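Local coordinates for putative fumarylpyruvate hydrolase (Burkholderia cenocepacia, PDB 4MAQ), which is a putative enzyme of the fumarylacetoacetate hydrolase (FAH) family, modelled as a two-chain assembly whose subunits carry the mainly beta C-terminal domain of that family, at residues B[107-115]-B[150-160]; B[160-170]-B[220-231]. All coordinates share one frame; numbering follows the deposited sequence. Where two conformers were deposited one is given.

Interaction 1: residues B[107-115]-B[150-160]; sequences ALSHVWGYG and ALRAATATGHP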
loop_
_atom_site.group_PDB
_atom_site.type_symbol
_atom_site.label_atom_id
_atom_site.label_comp_id
_atom_site.label_asym_id
_atom_site.label_seq_id
_atom_site.Cartn_x
_atom_site.Cartn_y
_atom_site.Cartn_z
ATOM N N ALA B 107 15.372 1.038 -18.802
ATOM C CA ALA B 107 14.562 0.446 -17.743
ATOM C C ALA B 107 15.002 -0.951 -17.299
ATOM O O ALA B 107 15.036 -1.250 -16.097
ATOM C CB ALA B 107 13.105 0.436 -18.145
ATOM N N LEU B 108 15.388 -1.797 -18.255
ATOM C CA LEU B 108 15.801 -3.145 -17.882
ATOM C C LEU B 108 17.057 -3.149 -17.009
ATOM O O LEU B 108 17.245 -4.073 -16.235
ATOM C CB LEU B 108 15.931 -4.051 -19.117
ATOM C CG LEU B 108 14.598 -4.342 -19.828
ATOM C CD1 LEU B 108 14.855 -5.195 -21.062
ATOM C CD2 LEU B 108 13.578 -5.012 -18.914
ATOM N N SER B 109 17.886 -2.107 -17.090
ATOM C CA SER B 109 19.049 -2.021 -16.202
ATOM C C SER B 109 18.680 -1.834 -14.741
ATOM O O SER B 109 19.529 -2.005 -13.869
ATOM C CB SER B 109 20.015 -0.922 -16.616
ATOM O OG SER B 109 19.555 0.350 -16.202
ATOM N N HIS B 110 17.423 -1.459 -14.488
ATOM C CA HIS B 110 16.911 -1.340 -13.124
ATOM C C HIS B 110 16.361 -2.642 -12.586
ATOM O O HIS B 110 15.945 -2.680 -11.417
ATOM C CB HIS B 110 15.813 -0.264 -13.058
ATOM C CG HIS B 110 16.328 1.136 -13.286
ATOM N ND1 HIS B 110 16.536 2.030 -12.252
ATOM C CD2 HIS B 110 16.700 1.780 -14.421
ATOM C CE1 HIS B 110 16.995 3.168 -12.746
ATOM N NE2 HIS B 110 17.096 3.046 -14.059
ATOM N N VAL B 111 16.315 -3.688 -13.411
ATOM C CA VAL B 111 15.678 -4.948 -12.989
ATOM C C VAL B 111 16.691 -5.891 -12.343
ATOM O O VAL B 111 17.711 -6.215 -12.956
ATOM C CB VAL B 111 15.008 -5.652 -14.185
ATOM C CG1 VAL B 111 14.497 -7.036 -13.815
ATOM C CG2 VAL B 111 13.881 -4.778 -14.722
ATOM N N TRP B 112 16.429 -6.304 -11.099
ATOM C CA TRP B 112 17.239 -7.330 -10.435
ATOM C C TRP B 112 16.884 -8.737 -10.953
ATOM O O TRP B 112 17.769 -9.564 -11.155
ATOM C CB TRP B 112 17.057 -7.260 -8.891
ATOM C CG TRP B 112 17.920 -8.274 -8.254
ATOM C CD1 TRP B 112 19.248 -8.156 -7.961
ATOM C CD2 TRP B 112 17.566 -9.635 -7.978
ATOM N NE1 TRP B 112 19.727 -9.330 -7.471
ATOM C CE2 TRP B 112 18.733 -10.272 -7.489
ATOM C CE3 TRP B 112 16.376 -10.377 -8.081
ATOM C CZ2 TRP B 112 18.750 -11.614 -7.091
ATOM C CZ3 TRP B 112 16.404 -11.728 -7.692
ATOM C CH2 TRP B 112 17.581 -12.315 -7.195
ATOM N N GLY B 113 15.603 -9.033 -11.113
ATOM C CA GLY B 113 15.194 -10.385 -11.453
ATOM C C GLY B 113 13.715 -10.531 -11.638
ATOM O O GLY B 113 12.984 -9.536 -11.750
ATOM N N TYR B 114 13.273 -11.783 -11.696
ATOM C CA TYR B 114 11.907 -12.108 -12.071
ATOM C C TYR B 114 11.344 -13.225 -11.220
ATOM O O TYR B 114 12.075 -14.121 -10.789
ATOM C CB TYR B 114 11.862 -12.577 -13.534
ATOM C CG TYR B 114 12.229 -11.473 -14.479
ATOM C CD1 TYR B 114 13.558 -11.282 -14.851
ATOM C CD2 TYR B 114 11.259 -10.605 -14.995
ATOM C CE1 TYR B 114 13.933 -10.254 -15.693
ATOM C CE2 TYR B 114 11.617 -9.557 -15.840
ATOM C CZ TYR B 114 12.952 -9.383 -16.190
ATOM O OH TYR B 114 13.248 -8.336 -17.049
ATOM N N GLY B 115 10.022 -13.226 -11.072
ATOM C CA GLY B 115 9.315 -14.357 -10.516
ATOM C C GLY B 115 7.953 -14.482 -11.167
ATOM O O GLY B 115 7.638 -13.768 -12.136
ATOM N N ALA B 150 9.717 -18.114 -5.581
ATOM C CA ALA B 150 11.083 -17.680 -5.456
ATOM C C ALA B 150 11.506 -16.909 -6.724
ATOM O O ALA B 150 11.065 -17.217 -7.862
ATOM C CB ALA B 150 11.976 -18.892 -5.207
ATOM N N LEU B 151 12.319 -15.883 -6.509
ATOM C CA LEU B 151 12.827 -15.071 -7.600
ATOM C C LEU B 151 14.123 -15.620 -8.164
ATOM O O LEU B 151 14.936 -16.208 -7.438
ATOM C CB LEU B 151 13.070 -13.642 -7.119
ATOM C CG LEU B 151 11.893 -12.945 -6.423
ATOM C CD1 LEU B 151 12.318 -11.533 -6.065
ATOM C CD2 LEU B 151 10.606 -12.912 -7.244
ATOM N N ARG B 152 14.315 -15.391 -9.464
ATOM C CA ARG B 152 15.597 -15.663 -10.119
ATOM C C ARG B 152 16.238 -14.366 -10.579
ATOM O O ARG B 152 15.558 -13.478 -11.110
ATOM C CB ARG B 152 15.416 -16.599 -11.305
ATOM C CG ARG B 152 14.903 -17.977 -10.920
ATOM C CD ARG B 152 14.840 -18.862 -12.143
ATOM N NE ARG B 152 16.177 -19.329 -12.417
ATOM C CZ ARG B 152 16.558 -19.906 -13.547
ATOM N NH1 ARG B 152 17.829 -20.311 -13.689
ATOM N NH2 ARG B 152 15.674 -20.084 -14.529
ATOM N N ALA B 153 17.552 -14.252 -10.410
ATOM C CA ALA B 153 18.287 -13.077 -10.886
ATOM C C ALA B 153 18.202 -12.987 -12.399
ATOM O O ALA B 153 18.243 -14.007 -13.100
ATOM C CB ALA B 153 19.742 -13.156 -10.457
ATOM N N ALA B 154 18.106 -11.768 -12.918
ATOM C CA ALA B 154 18.073 -11.555 -14.373
ATOM C C ALA B 154 19.347 -12.052 -15.080
ATOM O O ALA B 154 19.310 -12.371 -16.269
ATOM C CB ALA B 154 17.817 -10.089 -14.696
ATOM N N THR B 155 20.461 -12.124 -14.360
ATOM C CA THR B 155 21.686 -12.687 -14.927
ATOM C C THR B 155 21.514 -14.180 -15.230
ATOM O O THR B 155 22.200 -14.722 -16.091
ATOM C CB THR B 155 22.877 -12.499 -13.978
ATOM O OG1 THR B 155 22.543 -13.033 -12.704
ATOM C CG2 THR B 155 23.210 -11.039 -13.807
ATOM N N ALA B 156 20.586 -14.838 -14.533
ATOM C CA ALA B 156 20.279 -16.258 -14.776
ATOM C C ALA B 156 19.206 -16.477 -15.837
ATOM O O ALA B 156 19.216 -17.512 -16.497
ATOM C CB ALA B 156 19.843 -16.933 -13.483
ATOM N N THR B 157 18.292 -15.525 -16.008
ATOM C CA THR B 157 17.115 -15.723 -16.878
ATOM C C THR B 157 17.140 -14.917 -18.172
ATOM O O THR B 157 16.381 -15.211 -19.098
ATOM C CB THR B 157 15.820 -15.330 -16.137
ATOM O OG1 THR B 157 15.935 -13.977 -15.689
ATOM C CG2 THR B 157 15.594 -16.226 -14.925
ATOM N N GLY B 158 17.975 -13.885 -18.210
ATOM C CA GLY B 158 17.765 -12.802 -19.173
ATOM C C GLY B 158 16.486 -12.031 -18.850
ATOM O O GLY B 158 15.895 -12.216 -17.798
ATOM N N HIS B 159 16.070 -11.155 -19.761
ATOM C CA HIS B 159 14.852 -10.374 -19.584
ATOM C C HIS B 159 13.806 -11.005 -20.472
ATOM O O HIS B 159 13.785 -10.741 -21.658
ATOM C CB HIS B 159 15.099 -8.901 -19.940
ATOM C CG HIS B 159 16.088 -8.226 -19.045
ATOM N ND1 HIS B 159 15.846 -7.994 -17.706
ATOM C CD2 HIS B 159 17.340 -7.755 -19.290
ATOM C CE1 HIS B 159 16.897 -7.396 -17.165
ATOM N NE2 HIS B 159 17.817 -7.242 -18.101
ATOM N N PRO B 160 12.916 -11.856 -19.896
ATOM C CA PRO B 160 12.002 -12.607 -20.760
ATOM C C PRO B 160 11.066 -11.670 -21.513
ATOM O O PRO B 160 10.535 -10.710 -20.919
ATOM C CB PRO B 160 11.220 -13.484 -19.765
ATOM C CG PRO B 160 11.305 -12.731 -18.461
ATOM C CD PRO B 160 12.699 -12.177 -18.472
HETATM O O HOH W 1 20.000 -5.325 -17.741
HETATM O O HOH W 2 11.470 -8.475 -19.357
#
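Y114 and R152 form an antiparallel hydrogen-bonded pair, Y114 N giving to R152 O and R152 N to Y114 O, and the ladder ends where A154 N, in the first turn of helix 154-157, donates almost straight (174°) to W112 O. Past that point segment 150-160 turns through the short helix, leaves it at G158 with positive phi, and comes back to the Y114 ring. P160 lies over one face of this ring, with CD 3.6 Å from the ring centroid and close to its normal. H159 meets the ring at its rim: Y114 OH and H159 ND1 are 2.7 Å apart, a hydrogen bond in which either may donate, with the two ring planes 72° apart. A water ties Y114 OH to P160 O as well, so the hydroxyl has two partners. The imidazole is also covered on one face by L108, whose CB stands 3.9 Å from its centroid, while a second water sits 2.9 Å from H159 NE2. In the fold, this is where strands 111-122 and 146-153 of the large mixed sheet pair, and W112 and G113 make a classic beta bulge by both facing A94 on strand 85-95. W112 has CG anti to its own N (chi1 -178°), and the indole reaches back over segment 150-160 although its CB points away. A153 CA packs on the six-membered ring 4.0 Å from its centroid, and L151 CB touches the ring edge at CZ3, 3.9 Å away. V13 of the second subunit packs against the same tryptophan.

Interaction 2: residues B[160-170]-B[220-231]; sequences PAAGRIWLAVN and DRVTGGVDGIAT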
loop_
_atom_site.group_PDB
_atom_site.type_symbol
_atom_site.label_atom_id
_atom_site.label_comp_id
_atom_site.label_asym_id
_atom_site.label_seq_id
_atom_site.Cartn_x
_atom_site.Cartn_y
_atom_site.Cartn_z
ATOM N N PRO B 160 12.916 -11.856 -19.896
ATOM C CA PRO B 160 12.002 -12.607 -20.760
ATOM C C PRO B 160 11.066 -11.670 -21.513
ATOM O O PRO B 160 10.535 -10.710 -20.919
ATOM C CB PRO B 160 11.220 -13.484 -19.765
ATOM C CG PRO B 160 11.305 -12.731 -18.461
ATOM C CD PRO B 160 12.699 -12.177 -18.472
ATOM N N ALA B 161 10.837 -11.962 -22.789
ATOM C CA ALA B 161 9.945 -11.132 -23.626
ATOM C C ALA B 161 8.926 -11.963 -24.396
ATOM O O ALA B 161 8.040 -11.421 -25.031
ATOM C CB ALA B 161 10.745 -10.237 -24.560
ATOM N N ALA B 162 9.040 -13.284 -24.306
ATOM C CA ALA B 162 8.168 -14.204 -25.024
ATOM C C ALA B 162 8.108 -15.486 -24.203
ATOM O O ALA B 162 9.011 -15.787 -23.404
ATOM C CB ALA B 162 8.685 -14.476 -26.458
ATOM N N GLY B 163 7.033 -16.234 -24.394
ATOM C CA GLY B 163 6.918 -17.550 -23.792
ATOM C C GLY B 163 5.621 -17.740 -23.011
ATOM O O GLY B 163 4.927 -16.767 -22.656
ATOM N N ARG B 164 5.315 -19.007 -22.738
ATOM C CA ARG B 164 4.062 -19.389 -22.106
ATOM C C ARG B 164 3.943 -18.879 -20.666
ATOM O O ARG B 164 4.882 -19.007 -19.859
ATOM C CB ARG B 164 3.910 -20.913 -22.126
ATOM C CG ARG B 164 2.567 -21.426 -21.603
ATOM C CD ARG B 164 2.506 -22.955 -21.563
ATOM N NE ARG B 164 3.701 -23.525 -20.945
ATOM C CZ ARG B 164 3.704 -24.574 -20.127
ATOM N NH1 ARG B 164 2.562 -25.173 -19.798
ATOM N NH2 ARG B 164 4.847 -25.018 -19.622
ATOM N N ILE B 165 2.774 -18.305 -20.359
ATOM C CA ILE B 165 2.384 -17.901 -19.003
ATOM C C ILE B 165 1.031 -18.568 -18.778
ATOM O O ILE B 165 0.116 -18.445 -19.615
ATOM C CB ILE B 165 2.338 -16.356 -18.833
ATOM C CG1 ILE B 165 1.705 -15.981 -17.488
ATOM C CG2 ILE B 165 1.633 -15.643 -20.005
ATOM C CD1 ILE B 165 1.964 -14.555 -17.029
ATOM N N TRP B 166 0.895 -19.324 -17.688
ATOM C CA TRP B 166 -0.264 -20.205 -17.568
ATOM C C TRP B 166 -0.639 -20.418 -16.107
ATOM O O TRP B 166 0.181 -20.252 -15.187
ATOM C CB TRP B 166 0.030 -21.558 -18.269
ATOM C CG TRP B 166 1.143 -22.311 -17.581
ATOM C CD1 TRP B 166 2.500 -22.139 -17.755
ATOM C CD2 TRP B 166 0.988 -23.321 -16.578
ATOM N NE1 TRP B 166 3.191 -22.986 -16.907
ATOM C CE2 TRP B 166 2.287 -23.724 -16.185
ATOM C CE3 TRP B 166 -0.128 -23.938 -15.979
ATOM C CZ2 TRP B 166 2.509 -24.709 -15.208
ATOM C CZ3 TRP B 166 0.096 -24.920 -14.993
ATOM C CH2 TRP B 166 1.406 -25.291 -14.619
ATOM N N LEU B 167 -1.887 -20.824 -15.911
ATOM C CA LEU B 167 -2.365 -21.175 -14.589
ATOM C C LEU B 167 -3.439 -22.254 -14.748
ATOM O O LEU B 167 -4.266 -22.184 -15.661
ATOM C CB LEU B 167 -2.928 -19.931 -13.868
ATOM C CG LEU B 167 -3.568 -20.131 -12.481
ATOM C CD1 LEU B 167 -3.455 -18.847 -11.676
ATOM C CD2 LEU B 167 -5.028 -20.576 -12.545
ATOM N N ALA B 168 -3.390 -23.258 -13.876
ATOM C CA ALA B 168 -4.406 -24.314 -13.810
ATOM C C ALA B 168 -4.954 -24.433 -12.407
ATOM O O ALA B 168 -4.293 -24.058 -11.421
ATOM C CB ALA B 168 -3.788 -25.643 -14.254
ATOM N N VAL B 169 -6.180 -24.944 -12.336
ATOM C CA VAL B 169 -6.861 -25.189 -11.066
ATOM C C VAL B 169 -7.305 -26.645 -11.070
ATOM O O VAL B 169 -8.015 -27.089 -11.992
ATOM C CB VAL B 169 -8.095 -24.262 -10.905
ATOM C CG1 VAL B 169 -8.928 -24.649 -9.692
ATOM C CG2 VAL B 169 -7.671 -22.803 -10.816
ATOM N N ASN B 170 -6.871 -27.384 -10.058
ATOM C CA ASN B 170 -7.136 -28.815 -10.005
ATOM C C ASN B 170 -6.768 -29.510 -11.312
ATOM O O ASN B 170 -7.456 -30.426 -11.789
ATOM C CB ASN B 170 -8.585 -29.092 -9.561
ATOM C CG ASN B 170 -8.909 -28.385 -8.277
ATOM O OD1 ASN B 170 -8.048 -28.273 -7.399
ATOM N ND2 ASN B 170 -10.131 -27.890 -8.157
ATOM N N ASP B 220 -8.886 -25.480 -3.493
ATOM C CA ASP B 220 -8.391 -25.664 -4.858
ATOM C C ASP B 220 -6.865 -25.783 -4.884
ATOM O O ASP B 220 -6.162 -25.079 -4.127
ATOM C CB ASP B 220 -8.815 -24.507 -5.760
ATOM C CG ASP B 220 -10.220 -24.659 -6.315
ATOM O OD1 ASP B 220 -10.850 -25.722 -6.133
ATOM O OD2 ASP B 220 -10.689 -23.684 -6.946
ATOM N N ARG B 221 -6.356 -26.627 -5.783
ATOM C CA ARG B 221 -4.912 -26.748 -6.046
ATOM C C ARG B 221 -4.563 -25.870 -7.264
ATOM O O ARG B 221 -5.018 -26.139 -8.383
ATOM C CB ARG B 221 -4.500 -28.211 -6.301
ATOM C CG ARG B 221 -2.997 -28.391 -6.596
ATOM C CD ARG B 221 -2.597 -29.867 -6.796
ATOM N NE ARG B 221 -3.074 -30.610 -5.621
ATOM C CZ ARG B 221 -2.459 -30.658 -4.433
ATOM N NH1 ARG B 221 -1.222 -30.186 -4.276
ATOM N NH2 ARG B 221 -3.096 -31.192 -3.393
ATOM N N VAL B 222 -3.783 -24.813 -7.030
ATOM C CA VAL B 222 -3.439 -23.863 -8.087
ATOM C C VAL B 222 -2.014 -24.134 -8.525
ATOM O O VAL B 222 -1.099 -24.198 -7.694
ATOM C CB VAL B 222 -3.573 -22.417 -7.573
ATOM C CG1 VAL B 222 -3.425 -21.423 -8.733
ATOM C CG2 VAL B 222 -4.906 -22.244 -6.845
ATOM N N THR B 223 -1.838 -24.335 -9.823
ATOM C CA THR B 223 -0.513 -24.452 -10.418
ATOM C C THR B 223 -0.372 -23.402 -11.501
ATOM O O THR B 223 -1.368 -22.846 -11.983
ATOM C CB THR B 223 -0.298 -25.854 -11.030
ATOM O OG1 THR B 223 -1.407 -26.167 -11.887
ATOM C CG2 THR B 223 -0.170 -26.915 -9.932
ATOM N N GLY B 224 0.866 -23.111 -11.869
ATOM C CA GLY B 224 1.091 -22.165 -12.957
ATOM C C GLY B 224 2.553 -21.898 -13.138
ATOM O O GLY B 224 3.411 -22.504 -12.462
ATOM N N GLY B 225 2.847 -20.985 -14.057
ATOM C CA GLY B 225 4.231 -20.717 -14.364
ATOM C C GLY B 225 4.439 -19.774 -15.505
ATOM O O GLY B 225 3.485 -19.384 -16.198
ATOM N N VAL B 226 5.700 -19.385 -15.673
ATOM C CA VAL B 226 6.137 -18.694 -16.882
ATOM C C VAL B 226 7.353 -19.475 -17.329
ATOM O O VAL B 226 8.272 -19.696 -16.522
ATOM C CB VAL B 226 6.499 -17.217 -16.634
ATOM C CG1 VAL B 226 7.113 -16.621 -17.913
ATOM C CG2 VAL B 226 5.260 -16.445 -16.196
ATOM N N ASP B 227 7.343 -19.931 -18.581
ATOM C CA ASP B 227 8.414 -20.811 -19.044
ATOM C C ASP B 227 9.790 -20.162 -18.825
ATOM O O ASP B 227 10.036 -19.011 -19.234
ATOM C CB ASP B 227 8.196 -21.211 -20.501
ATOM C CG ASP B 227 7.124 -22.278 -20.677
ATOM O OD1 ASP B 227 6.508 -22.756 -19.694
ATOM O OD2 ASP B 227 6.902 -22.694 -21.826
ATOM N N GLY B 228 10.696 -20.918 -18.206
ATOM C CA GLY B 228 12.055 -20.469 -17.929
ATOM C C GLY B 228 12.218 -19.651 -16.660
ATOM O O GLY B 228 13.350 -19.377 -16.239
ATOM N N ILE B 229 11.103 -19.248 -16.033
ATOM C CA ILE B 229 11.195 -18.386 -14.863
ATOM C C ILE B 229 10.895 -19.175 -13.586
ATOM O O ILE B 229 11.770 -19.303 -12.719
ATOM C CB ILE B 229 10.280 -17.129 -14.974
ATOM C CG1 ILE B 229 10.611 -16.318 -16.239
ATOM C CG2 ILE B 229 10.334 -16.275 -13.704
ATOM C CD1 ILE B 229 12.047 -15.837 -16.344
ATOM N N ALA B 230 9.683 -19.723 -13.481
ATOM C CA ALA B 230 9.304 -20.541 -12.319
ATOM C C ALA B 230 8.004 -21.246 -12.605
ATOM O O ALA B 230 7.228 -20.812 -13.468
ATOM C CB ALA B 230 9.145 -19.663 -11.085
ATOM N N THR B 231 7.757 -22.331 -11.880
ATOM C CA THR B 231 6.414 -22.879 -11.763
ATOM C C THR B 231 6.069 -22.894 -10.290
ATOM O O THR B 231 6.947 -22.727 -9.436
ATOM C CB THR B 231 6.295 -24.300 -12.360
ATOM O OG1 THR B 231 7.182 -25.181 -11.656
ATOM C CG2 THR B 231 6.637 -24.282 -13.849
HETATM O O HOH W 3 9.734 -18.198 -21.836
HETATM O O HOH W 4 7.171 -20.930 -23.843
HETATM O O HOH W 5 6.100 -22.837 -16.942
#
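W166 lies flat along the backbone of G224 and G225, on strands 164-169 and 221-226 that run antiparallel (170°) in a regular ladder from I165-V226 to V169-V222. This is the tight part. G224 CA stands 3.4 Å from the centroid of the indole six-membered ring, nearly on its normal, and G225 N lies over the same face. With W166 chi1 at 65°, its CG sits between the backbone N and carbonyl carbon, and the ring folds across the neighbouring strand. On the other face of the sheet I165 and V226 run side by side, CG1 to CG2 at 3.8 Å, and L167 meets V222. Both strands are inner members of a five-stranded mixed sheet, 230-236 flanking one and 172-178 the other; I229 and A230 opposite V226 make a classic beta bulge. The ends are more exposed, and waters gather at the R164-D227 end. In the conformer given, one of two deposited, R164 lays NH1 over the opposite face of W166 and makes a salt bridge to D227, NH2 to OD1 at 2.8 Å on the syn lone pair, with weak NE bonds, so this grip may be partial. One water joins W166 NE1 to D227 OD1, and another joins R164 N to D227 OD2. At the far end N170 OD1 accepts from R221 N at 2.9 Å, while N170 ND2 reaches D220 OD1 from above the carboxylate plane. D220 OD2 takes Q217 N, and R221 turns its guanidinium to E233.

In the fold
Interactions 1 and 2 follow one another along the chain, meeting at P160, and their centres are about 17 Å apart. Each joins strands of a different sheet: 107-115 with 150-160 in the large mixed sheet, 160-170 with 220-231 in the five-stranded one. I229 bridges them, its CD1 3.8 Å from T157 CB and its CG2 3.9 Å from G115 CA. Both are partly buried. Interaction 1 has a brief ladder and relies on aromatic rings, one of them touching the second subunit; interaction 2 is a longer ladder with a buried aliphatic face and polar and charged ends that are largely exposed, and no other chain of the assembly reaches its segments.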